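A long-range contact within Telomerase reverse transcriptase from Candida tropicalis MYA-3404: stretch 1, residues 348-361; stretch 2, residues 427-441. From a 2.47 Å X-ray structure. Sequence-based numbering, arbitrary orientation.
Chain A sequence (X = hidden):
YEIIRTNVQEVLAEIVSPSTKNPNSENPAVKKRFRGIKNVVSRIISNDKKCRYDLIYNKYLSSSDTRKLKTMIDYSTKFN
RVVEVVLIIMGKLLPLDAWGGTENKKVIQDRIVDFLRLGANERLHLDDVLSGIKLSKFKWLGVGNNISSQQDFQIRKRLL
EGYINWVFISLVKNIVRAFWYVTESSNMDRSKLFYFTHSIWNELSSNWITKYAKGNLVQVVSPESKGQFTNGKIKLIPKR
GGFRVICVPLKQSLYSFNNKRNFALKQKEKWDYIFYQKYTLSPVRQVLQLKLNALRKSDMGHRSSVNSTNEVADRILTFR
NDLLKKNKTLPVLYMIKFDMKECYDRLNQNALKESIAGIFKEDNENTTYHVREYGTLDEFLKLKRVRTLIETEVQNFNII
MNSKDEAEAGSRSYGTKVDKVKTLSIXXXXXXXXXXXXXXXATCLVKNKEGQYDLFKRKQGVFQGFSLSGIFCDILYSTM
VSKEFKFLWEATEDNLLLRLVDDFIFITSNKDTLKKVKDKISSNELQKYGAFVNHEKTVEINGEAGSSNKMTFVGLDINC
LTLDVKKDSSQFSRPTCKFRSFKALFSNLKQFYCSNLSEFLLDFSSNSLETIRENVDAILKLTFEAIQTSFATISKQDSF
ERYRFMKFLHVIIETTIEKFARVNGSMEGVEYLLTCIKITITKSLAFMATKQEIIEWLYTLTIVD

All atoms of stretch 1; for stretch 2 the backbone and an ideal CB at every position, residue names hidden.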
# COMPACT_ATOMS: atom_id res chain seq x y z
N ASN A 348 -18.52 0.72 16.37
CA ASN A 348 -18.96 1.01 17.73
C ASN A 348 -17.80 0.77 18.70
O ASN A 348 -17.38 -0.38 18.90
CB ASN A 348 -20.17 0.16 18.09
CG ASN A 348 -20.79 0.55 19.42
OD1 ASN A 348 -20.29 0.19 20.48
ND2 ASN A 348 -21.89 1.30 19.36
N GLN A 349 -17.30 1.84 19.31
CA GLN A 349 -16.14 1.72 20.18
C GLN A 349 -16.43 0.83 21.38
O GLN A 349 -15.60 0.02 21.78
CB GLN A 349 -15.67 3.10 20.64
CG GLN A 349 -15.07 3.95 19.54
CD GLN A 349 -14.71 5.34 20.02
OE1 GLN A 349 -14.81 5.63 21.21
NE2 GLN A 349 -14.31 6.20 19.10
N ASN A 350 -17.63 0.97 21.96
CA ASN A 350 -17.96 0.16 23.13
C ASN A 350 -18.11 -1.31 22.74
O ASN A 350 -17.58 -2.19 23.44
CB ASN A 350 -19.22 0.69 23.79
CG ASN A 350 -18.98 1.99 24.53
OD1 ASN A 350 -17.86 2.27 24.97
ND2 ASN A 350 -20.02 2.80 24.68
N ALA A 351 -18.79 -1.60 21.63
CA ALA A 351 -18.87 -2.98 21.16
C ALA A 351 -17.48 -3.53 20.85
O ALA A 351 -17.20 -4.70 21.13
CB ALA A 351 -19.78 -3.08 19.94
N LEU A 352 -16.60 -2.69 20.30
CA LEU A 352 -15.24 -3.14 20.03
C LEU A 352 -14.51 -3.48 21.32
O LEU A 352 -13.83 -4.51 21.40
CB LEU A 352 -14.47 -2.06 19.26
CG LEU A 352 -12.96 -2.27 19.06
CD1 LEU A 352 -12.67 -3.57 18.31
CD2 LEU A 352 -12.36 -1.08 18.33
N LYS A 353 -14.68 -2.66 22.36
CA LYS A 353 -13.99 -2.91 23.62
C LYS A 353 -14.51 -4.19 24.27
O LYS A 353 -13.73 -4.93 24.89
CB LYS A 353 -14.14 -1.71 24.56
CG LYS A 353 -13.06 -0.65 24.34
CD LYS A 353 -13.32 0.62 25.14
CE LYS A 353 -14.42 1.46 24.51
NZ LYS A 353 -14.57 2.79 25.17
N GLU A 354 -15.81 -4.47 24.15
CA GLU A 354 -16.34 -5.73 24.65
C GLU A 354 -15.79 -6.92 23.86
O GLU A 354 -15.46 -7.95 24.45
CB GLU A 354 -17.87 -5.71 24.59
CG GLU A 354 -18.51 -4.56 25.36
CD GLU A 354 -20.00 -4.40 25.08
OE1 GLU A 354 -20.58 -5.25 24.37
OE2 GLU A 354 -20.60 -3.41 25.58
N SER A 355 -15.67 -6.78 22.54
CA SER A 355 -15.12 -7.87 21.73
C SER A 355 -13.69 -8.18 22.14
O SER A 355 -13.31 -9.36 22.23
CB SER A 355 -15.16 -7.50 20.25
OG SER A 355 -16.49 -7.42 19.77
N ILE A 356 -12.89 -7.15 22.39
CA ILE A 356 -11.50 -7.36 22.80
C ILE A 356 -11.45 -8.08 24.14
O ILE A 356 -10.68 -9.03 24.32
CB ILE A 356 -10.75 -6.01 22.84
CG1 ILE A 356 -10.64 -5.44 21.43
CG2 ILE A 356 -9.39 -6.18 23.49
CD1 ILE A 356 -9.90 -4.12 21.36
N ALA A 357 -12.28 -7.67 25.09
CA ALA A 357 -12.37 -8.40 26.35
C ALA A 357 -12.86 -9.82 26.13
O ALA A 357 -12.55 -10.72 26.92
CB ALA A 357 -13.28 -7.67 27.33
N GLY A 358 -13.61 -10.05 25.04
CA GLY A 358 -14.15 -11.37 24.79
C GLY A 358 -13.07 -12.39 24.46
O GLY A 358 -13.06 -13.50 25.00
N ILE A 359 -12.15 -12.03 23.57
CA ILE A 359 -11.11 -12.97 23.16
C ILE A 359 -10.07 -13.18 24.24
O ILE A 359 -9.22 -14.08 24.10
CB ILE A 359 -10.45 -12.49 21.85
CG1 ILE A 359 -9.64 -11.22 22.07
CG2 ILE A 359 -11.51 -12.22 20.80
CD1 ILE A 359 -9.04 -10.68 20.81
N PHE A 360 -10.12 -12.41 25.32
CA PHE A 360 -9.24 -12.57 26.47
C PHE A 360 -9.98 -13.07 27.71
O PHE A 360 -9.44 -13.00 28.82
CB PHE A 360 -8.53 -11.26 26.79
CG PHE A 360 -7.45 -10.89 25.81
CD1 PHE A 360 -6.18 -11.41 25.94
CD2 PHE A 360 -7.71 -10.00 24.78
CE1 PHE A 360 -5.18 -11.07 25.05
CE2 PHE A 360 -6.72 -9.65 23.88
CZ PHE A 360 -5.45 -10.19 24.02
N LYS A 361 -11.21 -13.57 27.54
CA LYS A 361 -12.05 -13.87 28.69
C LYS A 361 -11.47 -14.98 29.56
O LYS A 361 -11.82 -15.07 30.74
CB LYS A 361 -13.45 -14.27 28.22
CG LYS A 361 -13.54 -15.66 27.60
CD LYS A 361 -14.68 -15.76 26.60
CE LYS A 361 -16.00 -15.33 27.21
NZ LYS A 361 -17.09 -15.38 26.20
N UNK A 427 1.91 -8.11 28.98
CA UNK A 427 0.82 -8.58 29.82
C UNK A 427 -0.53 -8.21 29.23
O UNK A 427 -0.64 -7.33 28.37
CB UNK A 427 0.95 -8.01 31.23
N UNK A 428 -1.57 -8.90 29.71
CA UNK A 428 -2.92 -8.60 29.26
C UNK A 428 -3.37 -7.22 29.71
O UNK A 428 -4.12 -6.55 29.00
CB UNK A 428 -3.90 -9.66 29.77
N UNK A 429 -2.90 -6.76 30.87
CA UNK A 429 -3.26 -5.43 31.34
C UNK A 429 -2.78 -4.36 30.38
O UNK A 429 -3.54 -3.46 30.01
CB UNK A 429 -2.68 -5.18 32.73
N UNK A 430 -1.51 -4.43 29.96
CA UNK A 430 -0.99 -3.47 28.99
C UNK A 430 -1.78 -3.55 27.69
O UNK A 430 -2.14 -2.51 27.11
CB UNK A 430 0.50 -3.72 28.73
N UNK A 431 -2.07 -4.76 27.21
CA UNK A 431 -2.79 -4.94 25.96
C UNK A 431 -4.15 -4.25 26.03
O UNK A 431 -4.53 -3.50 25.13
CB UNK A 431 -2.96 -6.43 25.65
N UNK A 432 -4.89 -4.48 27.12
CA UNK A 432 -6.18 -3.81 27.28
C UNK A 432 -5.99 -2.31 27.38
O UNK A 432 -6.77 -1.53 26.82
CB UNK A 432 -6.91 -4.33 28.52
N UNK A 433 -4.93 -1.87 28.07
CA UNK A 433 -4.73 -0.44 28.25
C UNK A 433 -4.36 0.24 26.93
O UNK A 433 -4.89 1.31 26.61
CB UNK A 433 -3.64 -0.19 29.30
N UNK A 434 -3.47 -0.37 26.15
CA UNK A 434 -3.05 0.23 24.89
C UNK A 434 -4.19 0.21 23.88
O UNK A 434 -4.39 1.17 23.13
CB UNK A 434 -1.83 -0.50 24.33
N UNK A 435 -4.97 -0.88 23.85
CA UNK A 435 -6.13 -0.92 22.96
C UNK A 435 -7.12 0.19 23.30
O UNK A 435 -7.57 0.93 22.42
CB UNK A 435 -6.82 -2.28 23.04
N UNK A 436 -7.46 0.32 24.59
CA UNK A 436 -8.36 1.39 25.01
C UNK A 436 -7.78 2.76 24.70
O UNK A 436 -8.50 3.66 24.26
CB UNK A 436 -8.66 1.28 26.51
N UNK A 437 -6.48 2.94 24.92
CA UNK A 437 -5.85 4.22 24.63
C UNK A 437 -5.94 4.56 23.15
O UNK A 437 -6.22 5.71 22.78
CB UNK A 437 -4.39 4.20 25.08
N UNK A 438 -5.71 3.57 22.28
CA UNK A 438 -5.82 3.81 20.84
C UNK A 438 -7.25 4.12 20.43
O UNK A 438 -7.48 4.96 19.56
CB UNK A 438 -5.31 2.60 20.06
N UNK A 439 -8.22 3.46 21.05
CA UNK A 439 -9.62 3.69 20.70
C UNK A 439 -10.09 5.04 21.23
O UNK A 439 -10.67 5.85 20.49
CB UNK A 439 -10.50 2.57 21.25
N UNK A 440 -9.83 5.31 22.50
CA UNK A 440 -10.46 6.44 23.18
C UNK A 440 -9.67 7.73 23.09
O UNK A 440 -10.26 8.81 23.23
CB UNK A 440 -10.68 6.09 24.65
N UNK A 441 -8.36 7.67 22.85
CA UNK A 441 -7.52 8.86 22.87
C UNK A 441 -6.96 9.22 21.50
O UNK A 441 -6.11 10.10 21.40
CB UNK A 441 -6.37 8.66 23.86

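The two helices, 349-359 and 428-440, run nearly antiparallel at 168°, with axes 10.9 Å apart at closest approach. The start of stretch 2 therefore meets the end of stretch 1.

Position 427 lies just before the helix, with phi/psi of -95/162. Its CB has nothing of stretch 1 nearby. A capping residue such as Ser, Thr, Asp or Asn would suit it. It is Ser427, whose OG accepts a capping hydrogen bond from the backbone N of position 430 at 3.3 Å.

Position 428 points toward stretch 1, its ideal CB 4.8 Å from Phe360 CD1. To one side of the ring lies the carbonyl oxygen of Phe360. An apolar residue could cover the ring; a long donor could also reach the oxygen. The residue is Lys428. Its chain is extended, all four chi angles t, and passes the Phe360 side chain, with CE 3.5 Å from Phe360 CB. Lys428 NZ then donates to Phe360 O at 2.6 Å.

Positions 429 and 430 are out of reach of stretch 1, so polar residues would do. They are Asn429 and Lys430.

Position 431 points toward stretch 1, with its ideal CB 4.8 Å from Phe360 CZ. Leu, Ile, Val or Met would suit the ring. It is Ile431, and its CG2 packs 3.9 Å from Phe360 CZ.

Position 432 points sideways, and its CB has no atom of stretch 1 within 5.5 Å. Only a side chain that bends back would reach Ile356; Leu, Ile or Met could. Ile432 does so with both chi angles m, placing CD1 3.8 Å from Ile356 CG2.

Positions 433 and 434 are out of reach, and stretch 1 sets no demand there; many residues would do. They are Glu433 and Val434.

Position 435 points toward stretch 1, and its ideal CB is already 4.0 Å from Ile356 CD1. A small side chain such as Ala, Ser or Cys fits readily. It is Cys435, whose CB makes the apolar contact with Ile356 CD1 at 4.0 Å.

Position 436 points sideways, with its ideal CB 4.9 Å from Lys353 CD. The aliphatic part of that lysine offers a surface for a flat ring or another long chain. The residue is His436. Lys353 CD lies over one face of its ring, 3.9 Å from the centroid, in a CH-pi contact.

Positions 437 and 438 are out of reach, and many residues would do. They are Ser437 and Gln438.

Position 439 points toward a hollow formed by Gln349, Leu352, Lys353 and Ile356. A branched or long apolar residue would fill it. Ile439 is the knob: its CD1 lies 3.7 Å from Leu352 CD2, and its CG2 lies 3.6 Å from Gln349 CG.

Position 440 points sideways, with its ideal CB 5.1 Å from Lys353 NZ. The positive charge favours Glu or Asp; Gln could also accept. Glu440 brings OE1 to 2.6 Å from Lys353 NZ, a hydrogen-bonded salt bridge.

Position 441 leaves helical phi/psi and is out of reach; a polar residue or Gly would suit. It is Asp441, whose OD1 accepts a weak hydrogen bond from Ser437 OG at 3.4 Å.

Stretch 2 (427-441) SKNKIIEVCHSQIED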
# COMPACT_ATOMS: atom_id res chain seq x y z
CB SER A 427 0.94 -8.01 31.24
OG SER A 427 0.59 -6.63 31.25
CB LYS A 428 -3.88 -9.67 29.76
CG LYS A 428 -5.34 -9.40 29.46
CD LYS A 428 -6.20 -10.53 29.99
CE LYS A 428 -7.66 -10.15 30.01
NZ LYS A 428 -8.50 -11.26 30.54
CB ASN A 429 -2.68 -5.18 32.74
CG ASN A 429 -2.90 -3.75 33.21
OD1 ASN A 429 -3.94 -3.15 32.92
ND2 ASN A 429 -1.93 -3.20 33.92
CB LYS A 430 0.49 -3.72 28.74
CG LYS A 430 1.18 -2.63 27.93
CD LYS A 430 1.27 -1.32 28.72
CE LYS A 430 1.96 -0.22 27.92
NZ LYS A 430 3.39 -0.53 27.64
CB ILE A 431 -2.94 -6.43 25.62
CG1 ILE A 431 -1.58 -7.03 25.25
CG2 ILE A 431 -3.93 -6.63 24.49
CD1 ILE A 431 -1.59 -8.54 25.24
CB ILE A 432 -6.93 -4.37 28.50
CG1 ILE A 432 -7.26 -5.85 28.31
CG2 ILE A 432 -8.20 -3.57 28.75
CD1 ILE A 432 -8.12 -6.13 27.10
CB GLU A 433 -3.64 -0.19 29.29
CG GLU A 433 -3.55 1.25 29.76
CD GLU A 433 -2.48 1.45 30.82
OE1 GLU A 433 -1.28 1.41 30.48
OE2 GLU A 433 -2.85 1.64 32.00
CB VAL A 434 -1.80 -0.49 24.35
CG1 VAL A 434 -1.40 0.06 22.99
CG2 VAL A 434 -0.66 -0.35 25.34
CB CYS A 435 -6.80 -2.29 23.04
SG CYS A 435 -5.85 -3.65 22.29
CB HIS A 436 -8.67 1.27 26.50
CG HIS A 436 -9.59 0.14 26.83
ND1 HIS A 436 -10.30 0.09 28.01
CD2 HIS A 436 -9.92 -0.97 26.14
CE1 HIS A 436 -11.03 -1.02 28.03
NE2 HIS A 436 -10.82 -1.68 26.91
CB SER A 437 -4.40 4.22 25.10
OG SER A 437 -3.74 5.42 24.73
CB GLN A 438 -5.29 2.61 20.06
CG GLN A 438 -3.79 2.36 20.21
CD GLN A 438 -2.96 3.23 19.28
OE1 GLN A 438 -3.17 3.25 18.07
NE2 GLN A 438 -2.00 3.95 19.85
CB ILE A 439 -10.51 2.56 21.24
CG1 ILE A 439 -10.15 1.22 20.60
CG2 ILE A 439 -11.98 2.88 21.01
CD1 ILE A 439 -10.63 0.03 21.41
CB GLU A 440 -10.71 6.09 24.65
CG GLU A 440 -11.49 4.79 24.84
CD GLU A 440 -11.61 4.38 26.30
OE1 GLU A 440 -12.62 3.71 26.63
OE2 GLU A 440 -10.71 4.71 27.10
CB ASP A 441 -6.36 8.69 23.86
CG ASP A 441 -6.83 8.34 25.25
OD1 ASP A 441 -6.49 7.24 25.73
OD2 ASP A 441 -7.54 9.16 25.87
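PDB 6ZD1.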